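PDB 2OQH: putative isomerase, which probably dehydrates D-glucarate to 5-dehydro-4-deoxy-D-glucarate, as an enolase-superfamily enzyme with a TIM-barrel domain. Local coordinates for residues A[294-299]-A[317-322]; A[268-273]-A[307-312]. One frame throughout, in Å; residues are numbered along the deposited sequence.

Contact 1. Residues A[294-299]-A[317-322]; sequences MNLHSG and PVLSRA
In the TIM barrel of this enolase-superfamily enzyme, strand 293-296 is packed against the turn that brings the chain back from helix 303-315 to strand 323-324. The two faces of the contact differ in character. On the side of the helices, selenomethionine Met294 runs fully extended, CG anti to the backbone N (chi1 180°), and Val318 crosses it at about a right angle, with CG1 4.0 Å from the Met294 SE. Leu319, at the centre of an inverse gamma turn, sets the tip of its CD2 branch against the strand: this methyl lies 3.6 Å from Met294 CG and also rests on Asn295 CA and Leu296 CG. Helices 277-289 and 303-315 touch this apolar group too.

The other face is polar. Asn295 extends its amide so that ND2 donates to Ala322 O at 3.0 Å, fairly straight at 160°; the oxygen lies almost in the amide plane, while ND2 stands above the Ala322 carbonyl plane. Tyr221 OH also bonds ND2, and Arg195 adds a bond to Ala322 O. Two waters bridge the rest. Water 1 accepts from Met294 N and, at the guanidinium edge, from Arg321 NE at 2.8 Å, and donates to Val318 O. Water 2 accepts from Arg321 N at 2.9 Å and lies 2.8 Å from Asn295 OD1. The Arg321 CD packs on Met294 O, while NH1 forms a salt bridge with Glu220. Besides the apolar packing, strand and turn are joined by one direct hydrogen bond and two waters, and Glu220 probably balances the arginine charge.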
# COMPACT_ATOMS: atom_id res chain seq x y z
N MSE A 294 -0.82 9.92 -8.35
CA MSE A 294 -1.24 8.73 -7.62
C MSE A 294 -0.03 7.88 -7.29
O MSE A 294 0.96 7.88 -8.01
CB MSE A 294 -2.22 7.88 -8.45
CG MSE A 294 -2.69 6.60 -7.73
SE MSE A 294 -3.81 5.40 -8.78
CE MSE A 294 -4.51 4.33 -7.33
N ASN A 295 -0.12 7.15 -6.19
CA ASN A 295 0.96 6.27 -5.76
C ASN A 295 0.27 5.19 -4.94
O ASN A 295 -0.94 5.26 -4.74
CB ASN A 295 1.96 7.04 -4.90
CG ASN A 295 3.34 6.40 -4.87
OD1 ASN A 295 3.63 5.45 -5.61
ND2 ASN A 295 4.21 6.91 -4.00
N LEU A 296 1.00 4.19 -4.49
CA LEU A 296 0.39 3.16 -3.66
C LEU A 296 0.89 3.25 -2.24
O LEU A 296 2.06 3.52 -1.98
CB LEU A 296 0.65 1.76 -4.22
CG LEU A 296 -0.04 1.39 -5.54
CD1 LEU A 296 0.21 -0.08 -5.83
CD2 LEU A 296 -1.54 1.67 -5.45
N HIS A 297 -0.03 3.03 -1.30
CA HIS A 297 0.28 3.06 0.12
C HIS A 297 0.52 1.63 0.57
O HIS A 297 -0.11 0.70 0.06
CB HIS A 297 -0.90 3.67 0.88
CG HIS A 297 -0.81 3.50 2.37
ND1 HIS A 297 -1.45 2.48 3.05
CD2 HIS A 297 -0.18 4.24 3.31
CE1 HIS A 297 -1.21 2.61 4.34
NE2 HIS A 297 -0.44 3.67 4.52
N SER A 298 1.42 1.44 1.53
CA SER A 298 1.71 0.10 2.02
C SER A 298 1.26 -0.10 3.46
O SER A 298 1.58 0.70 4.34
CB SER A 298 3.20 -0.21 1.91
OG SER A 298 3.48 -1.42 2.59
N GLY A 299 0.52 -1.18 3.69
CA GLY A 299 0.04 -1.49 5.03
C GLY A 299 0.69 -2.76 5.55
O GLY A 299 0.04 -3.53 6.26
N PRO A 317 -0.44 3.29 -16.11
CA PRO A 317 0.37 4.46 -16.46
C PRO A 317 0.59 5.51 -15.36
O PRO A 317 1.73 5.89 -15.09
CB PRO A 317 -0.37 5.03 -17.67
CG PRO A 317 -0.83 3.80 -18.37
CD PRO A 317 -1.38 2.97 -17.21
N VAL A 318 -0.47 5.98 -14.72
CA VAL A 318 -0.34 7.00 -13.69
C VAL A 318 0.51 6.63 -12.46
O VAL A 318 0.98 7.50 -11.73
CB VAL A 318 -1.74 7.50 -13.23
CG1 VAL A 318 -2.42 6.44 -12.37
CG2 VAL A 318 -1.60 8.81 -12.48
N LEU A 319 0.70 5.34 -12.21
CA LEU A 319 1.51 4.92 -11.07
C LEU A 319 2.99 4.92 -11.47
O LEU A 319 3.65 3.88 -11.48
CB LEU A 319 1.07 3.53 -10.60
CG LEU A 319 -0.30 3.55 -9.90
CD1 LEU A 319 -0.83 2.14 -9.71
CD2 LEU A 319 -0.15 4.25 -8.56
N SER A 320 3.49 6.11 -11.79
CA SER A 320 4.86 6.29 -12.24
C SER A 320 5.85 6.71 -11.16
O SER A 320 6.99 7.04 -11.46
CB SER A 320 4.89 7.33 -13.34
OG SER A 320 4.39 8.56 -12.86
N ARG A 321 5.41 6.71 -9.91
CA ARG A 321 6.26 7.13 -8.80
C ARG A 321 6.82 5.95 -8.03
O ARG A 321 6.40 4.81 -8.22
CB ARG A 321 5.44 8.00 -7.84
CG ARG A 321 4.86 9.25 -8.46
CD ARG A 321 3.63 9.72 -7.69
NE ARG A 321 3.05 10.94 -8.24
CZ ARG A 321 3.30 12.17 -7.79
NH1 ARG A 321 4.14 12.34 -6.77
NH2 ARG A 321 2.71 13.22 -8.35
N ALA A 322 7.79 6.22 -7.17
CA ALA A 322 8.36 5.16 -6.34
C ALA A 322 7.29 4.92 -5.29
O ALA A 322 6.98 5.82 -4.51
CB ALA A 322 9.65 5.62 -5.69
O HOH W 1 1.30 9.92 -10.17
O HOH W 2 3.24 5.63 -8.41

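Contact 2. Residues A[268-273]-A[307-312]; sequences HGDVYK and AAHLAV
Val312 O, near the end of helix 303-315, is gripped by two side-chain hydroxyls, Thr316 OG1 and Ser315 OG, the latter shared with Ala311 O. Across the contact, Asp270 OD1 takes one hydrogen bond, 3.0 Å long, from Tyr272 N, which meets it from above the carboxylate plane with an N-H...O angle of 135°. This is an N-cap: Asp270 stands just before the short, weakly bonded helix 271-274 that follows barrel strand 266-269, its CG anti to the backbone N, bringing the carboxylate back over the helix start. The other oxygen, OD2, has a weak bond from His297 ND1.

Helix 303-315 meets this turn through His309, whose ring is wedged among three residues without making a hydrogen bond across the contact. Asp270 OD1 lies in the imidazole plane at its edge, 3.5 Å from His309 NE2, with the carboxylate turned 71° to the ring. Val271 N is at the same edge, 3.1 Å from His309 CE1. Val271 runs antiparallel to the histidine side chain, with CB and CG2 both 3.5 Å from His309 CE1. Over one ring face stands Tyr272 CE2, offset toward the rim, 3.6 Å from His309 NE2; the two rings meet tip to tip and obliquely, planes 52° apart. The phenol hydroxyl bonds Ala305 O and passes 3.3 Å from Ala308 CB, so the outer end of the tyrosine lies against helix 303-315. At that long distance the carboxylate could at most modestly favour a proton on His309 NE2. His309 ND1 is buried without a polar partner, and Val271 CG2 lies 3.6 Å from that nitrogen.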
# COMPACT_ATOMS: atom_id res chain seq x y z
N HIS A 268 -3.25 8.19 -2.65
CA HIS A 268 -2.59 6.90 -2.49
C HIS A 268 -3.58 5.76 -2.72
O HIS A 268 -4.60 5.68 -2.05
CB HIS A 268 -2.03 6.74 -1.07
CG HIS A 268 -0.58 7.08 -0.93
ND1 HIS A 268 0.40 6.42 -1.64
CD2 HIS A 268 0.06 7.97 -0.15
CE1 HIS A 268 1.59 6.90 -1.30
NE2 HIS A 268 1.40 7.85 -0.39
N GLY A 269 -3.28 4.88 -3.67
CA GLY A 269 -4.15 3.75 -3.90
C GLY A 269 -3.69 2.67 -2.93
O GLY A 269 -2.65 2.83 -2.30
N ASP A 270 -4.46 1.59 -2.80
CA ASP A 270 -4.13 0.48 -1.92
C ASP A 270 -5.26 -0.52 -2.03
O ASP A 270 -6.37 -0.30 -1.54
CB ASP A 270 -3.99 0.96 -0.47
CG ASP A 270 -3.68 -0.18 0.50
OD1 ASP A 270 -3.64 -1.35 0.06
OD2 ASP A 270 -3.47 0.10 1.70
N VAL A 271 -4.96 -1.63 -2.69
CA VAL A 271 -5.94 -2.68 -2.90
C VAL A 271 -6.63 -3.14 -1.63
O VAL A 271 -7.84 -3.36 -1.60
CB VAL A 271 -5.29 -3.90 -3.58
CG1 VAL A 271 -6.24 -5.09 -3.57
CG2 VAL A 271 -4.90 -3.54 -4.99
N TYR A 272 -5.85 -3.26 -0.57
CA TYR A 272 -6.35 -3.73 0.70
C TYR A 272 -7.18 -2.70 1.44
O TYR A 272 -7.98 -3.06 2.30
CB TYR A 272 -5.16 -4.23 1.52
CG TYR A 272 -4.37 -5.18 0.66
CD1 TYR A 272 -4.91 -6.41 0.28
CD2 TYR A 272 -3.18 -4.77 0.06
CE1 TYR A 272 -4.30 -7.20 -0.68
CE2 TYR A 272 -2.55 -5.56 -0.92
CZ TYR A 272 -3.12 -6.77 -1.28
OH TYR A 272 -2.56 -7.54 -2.28
N LYS A 273 -7.02 -1.44 1.07
CA LYS A 273 -7.78 -0.37 1.70
C LYS A 273 -9.07 -0.10 0.90
O LYS A 273 -10.11 0.22 1.48
CB LYS A 273 -6.92 0.89 1.79
CG LYS A 273 -7.57 2.08 2.48
CD LYS A 273 -6.61 3.28 2.57
CE LYS A 273 -5.57 3.11 3.68
NZ LYS A 273 -5.93 3.90 4.89
N ALA A 307 2.77 -8.81 -4.62
CA ALA A 307 2.65 -9.31 -5.98
C ALA A 307 1.41 -8.71 -6.66
O ALA A 307 1.46 -8.32 -7.83
CB ALA A 307 2.56 -10.84 -5.97
N ALA A 308 0.31 -8.65 -5.93
CA ALA A 308 -0.93 -8.08 -6.47
C ALA A 308 -0.70 -6.60 -6.81
O ALA A 308 -1.10 -6.13 -7.86
CB ALA A 308 -2.05 -8.23 -5.46
N HIS A 309 -0.03 -5.89 -5.91
CA HIS A 309 0.26 -4.47 -6.13
C HIS A 309 1.16 -4.25 -7.34
O HIS A 309 0.95 -3.31 -8.11
CB HIS A 309 0.90 -3.86 -4.88
CG HIS A 309 -0.09 -3.35 -3.89
ND1 HIS A 309 -1.44 -3.24 -4.16
CD2 HIS A 309 0.07 -2.85 -2.64
CE1 HIS A 309 -2.06 -2.69 -3.13
NE2 HIS A 309 -1.16 -2.44 -2.20
N LEU A 310 2.15 -5.12 -7.50
CA LEU A 310 3.08 -5.01 -8.62
C LEU A 310 2.36 -5.17 -9.95
O LEU A 310 2.72 -4.52 -10.93
CB LEU A 310 4.19 -6.07 -8.49
CG LEU A 310 5.11 -5.83 -7.29
CD1 LEU A 310 6.07 -7.01 -7.09
CD2 LEU A 310 5.88 -4.54 -7.54
N ALA A 311 1.35 -6.03 -9.99
CA ALA A 311 0.58 -6.24 -11.21
C ALA A 311 -0.19 -4.96 -11.53
O ALA A 311 -0.31 -4.56 -12.69
CB ALA A 311 -0.39 -7.41 -11.04
N VAL A 312 -0.71 -4.31 -10.50
CA VAL A 312 -1.46 -3.09 -10.70
C VAL A 312 -0.54 -1.98 -11.21
O VAL A 312 -0.83 -1.35 -12.23
CB VAL A 312 -2.16 -2.64 -9.41
CG1 VAL A 312 -2.85 -1.30 -9.63
CG2 VAL A 312 -3.19 -3.69 -9.01

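The centres of contacts 1 and 2 lie about 9 Å apart, and neighbouring parallel barrel strands 266-269 and 293-296 join them directly: Asn295 O is 2.6 Å from Gly269 N, and His297 N is 2.8 Å from Gly269 O. Leu296 of contact 1 also touches His309 of contact 2. Just past these strands, His297 ND1 approaches Asp270 OD2 at 3.4 Å, a weak bond. A His-Asp pair after the seventh and sixth barrel strands is as in the catalytic dyad of mandelate racemase relatives, so contact 2 probably borders the active site, while the water-bridged part of contact 1 sits toward the start of strand 293-296.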